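PDB 3TQU: dITP/XTP pyrophosphatase from Coxiella burnetii, which probably hydrolyses non-canonical purine nucleoside triphosphates such as XTP, dITP and ITP to their monophosphates, cleansing the nucleotide pool. Local coordinates for residues Glu100-Val105 against Arg149-Lys154. Numbering follows the deposited sequence.
Sequences ERIQKV and REPRGK
Ile102 and Pro151 meet through a single pair of carbons: the branch methyl CG2 of Ile102 lies 3.8 Å from CG of Pro151, at the apex of the proline ring. The other ring carbons stand back, CB of Pro151 at 4.6 Å and CD of Pro151 at 4.8 Å from the same methyl, so the methyl meets the ring at its CG corner. The first torsion of Ile102 decides which branch does this. With chi1 at -73°, CG1 lies anti to the carbonyl carbon and CG2 anti to the backbone N. The longer arm runs another way, and CD1 of Ile102 ends 5.0 Å from CB of Pro151.

Gln103 adds a looser edge to the contact. Its CA-CB bond does not aim at the proline, but chi2 of -57° bends the chain and brings the amide NE2 to 4.5 Å from CG of Pro151, a marginal approach of an amide nitrogen to an aliphatic carbon, not a hydrogen bond. The closest alpha carbons, those of Ile102 and Pro151, are 7.8 Å apart, so side chains alone span the gap.

The contact joins helix 98-112 to the loop between strands 137-147 and 163-165. Ile102 is buried and also packs on Ile162, while its side chain lies about 4 Å from that of Tyr159, a predicted substrate-binding residue. Beyond Pro151, the next residue, Arg152, forms a salt bridge with Glu174.

With only 88 Å² buried and dispersion as the evident attraction, the chemistry implies a modest, directionless contact, in which an exposed proline covers a small part of a buried isoleucine.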
# COMPACT_ATOMS: atom_id res chain seq x y z
N GLU A 100 24.55 -18.25 -4.57
CA GLU A 100 25.32 -17.09 -5.00
C GLU A 100 24.82 -15.81 -4.34
O GLU A 100 25.62 -15.00 -3.86
CB GLU A 100 25.26 -16.93 -6.52
CG GLU A 100 26.02 -17.99 -7.30
CD GLU A 100 25.96 -17.74 -8.79
OE1 GLU A 100 26.74 -16.90 -9.28
OE2 GLU A 100 25.14 -18.38 -9.47
N ARG A 101 23.51 -15.63 -4.33
CA ARG A 101 22.90 -14.46 -3.72
C ARG A 101 23.21 -14.37 -2.23
O ARG A 101 23.48 -13.29 -1.70
CB ARG A 101 21.38 -14.45 -3.95
CG ARG A 101 20.97 -14.06 -5.36
CD ARG A 101 19.46 -14.09 -5.55
NE ARG A 101 18.98 -15.45 -5.78
CZ ARG A 101 18.97 -16.04 -6.98
NH1 ARG A 101 19.42 -15.39 -8.04
NH2 ARG A 101 18.51 -17.28 -7.10
N ILE A 102 23.17 -15.52 -1.55
CA ILE A 102 23.51 -15.59 -0.14
C ILE A 102 24.93 -15.10 0.09
O ILE A 102 25.20 -14.35 1.04
CB ILE A 102 23.37 -17.03 0.40
CG1 ILE A 102 21.90 -17.41 0.52
CG2 ILE A 102 24.06 -17.16 1.75
CD1 ILE A 102 21.66 -18.89 0.72
N GLN A 103 25.84 -15.50 -0.78
CA GLN A 103 27.24 -15.11 -0.65
C GLN A 103 27.44 -13.62 -0.90
O GLN A 103 28.26 -12.99 -0.23
CB GLN A 103 28.13 -15.94 -1.59
CG GLN A 103 28.38 -17.34 -1.08
CD GLN A 103 29.01 -17.36 0.30
OE1 GLN A 103 29.95 -16.61 0.57
NE2 GLN A 103 28.49 -18.20 1.19
N LYS A 104 26.70 -13.06 -1.84
CA LYS A 104 26.82 -11.63 -2.13
C LYS A 104 26.32 -10.80 -0.95
O LYS A 104 26.91 -9.77 -0.61
CB LYS A 104 26.07 -11.27 -3.41
CG LYS A 104 26.28 -9.82 -3.85
CD LYS A 104 26.30 -9.69 -5.36
CE LYS A 104 26.62 -8.26 -5.79
NZ LYS A 104 25.59 -7.29 -5.33
N VAL A 105 25.23 -11.24 -0.32
CA VAL A 105 24.73 -10.56 0.86
C VAL A 105 25.75 -10.62 2.00
O VAL A 105 26.00 -9.62 2.67
CB VAL A 105 23.40 -11.17 1.33
CG1 VAL A 105 23.12 -10.80 2.79
CG2 VAL A 105 22.26 -10.69 0.44
N ARG A 149 26.02 -15.24 10.06
CA ARG A 149 27.38 -15.14 9.55
C ARG A 149 27.62 -16.18 8.46
O ARG A 149 28.42 -15.98 7.55
CB ARG A 149 28.39 -15.33 10.68
CG ARG A 149 28.21 -14.37 11.85
CD ARG A 149 28.85 -13.02 11.57
NE ARG A 149 28.64 -12.09 12.68
CZ ARG A 149 29.18 -10.87 12.75
NH1 ARG A 149 29.97 -10.44 11.77
NH2 ARG A 149 28.94 -10.09 13.79
N GLU A 150 26.92 -17.31 8.56
CA GLU A 150 27.02 -18.37 7.57
C GLU A 150 25.68 -19.09 7.41
O GLU A 150 24.88 -19.10 8.34
CB GLU A 150 28.13 -19.36 7.95
CG GLU A 150 27.91 -20.07 9.27
CD GLU A 150 29.00 -21.08 9.59
OE1 GLU A 150 30.14 -20.65 9.89
OE2 GLU A 150 28.72 -22.30 9.53
N PRO A 151 25.44 -19.68 6.24
CA PRO A 151 24.17 -20.36 5.96
C PRO A 151 23.95 -21.58 6.86
O PRO A 151 24.88 -22.35 7.09
CB PRO A 151 24.33 -20.82 4.51
CG PRO A 151 25.41 -19.96 3.94
CD PRO A 151 26.34 -19.70 5.07
N ARG A 152 22.73 -21.73 7.37
CA ARG A 152 22.35 -22.88 8.18
C ARG A 152 20.92 -23.29 7.88
O ARG A 152 20.05 -22.44 7.72
CB ARG A 152 22.48 -22.55 9.67
CG ARG A 152 23.87 -22.76 10.25
CD ARG A 152 23.87 -22.61 11.77
NE ARG A 152 23.74 -21.21 12.19
CZ ARG A 152 22.63 -20.68 12.72
NH1 ARG A 152 21.55 -21.43 12.89
NH2 ARG A 152 22.62 -19.40 13.07
N GLY A 153 20.66 -24.60 7.82
CA GLY A 153 19.30 -25.08 7.62
C GLY A 153 19.07 -25.75 6.28
O GLY A 153 19.65 -25.35 5.27
N LYS A 154 18.20 -26.76 6.28
CA LYS A 154 17.98 -27.60 5.10
C LYS A 154 16.69 -27.25 4.37
O LYS A 154 16.48 -27.70 3.24
CB LYS A 154 17.95 -29.07 5.52
CG LYS A 154 16.74 -29.43 6.37
CD LYS A 154 16.88 -30.80 7.01
CE LYS A 154 15.64 -31.12 7.85
NZ LYS A 154 15.83 -32.33 8.70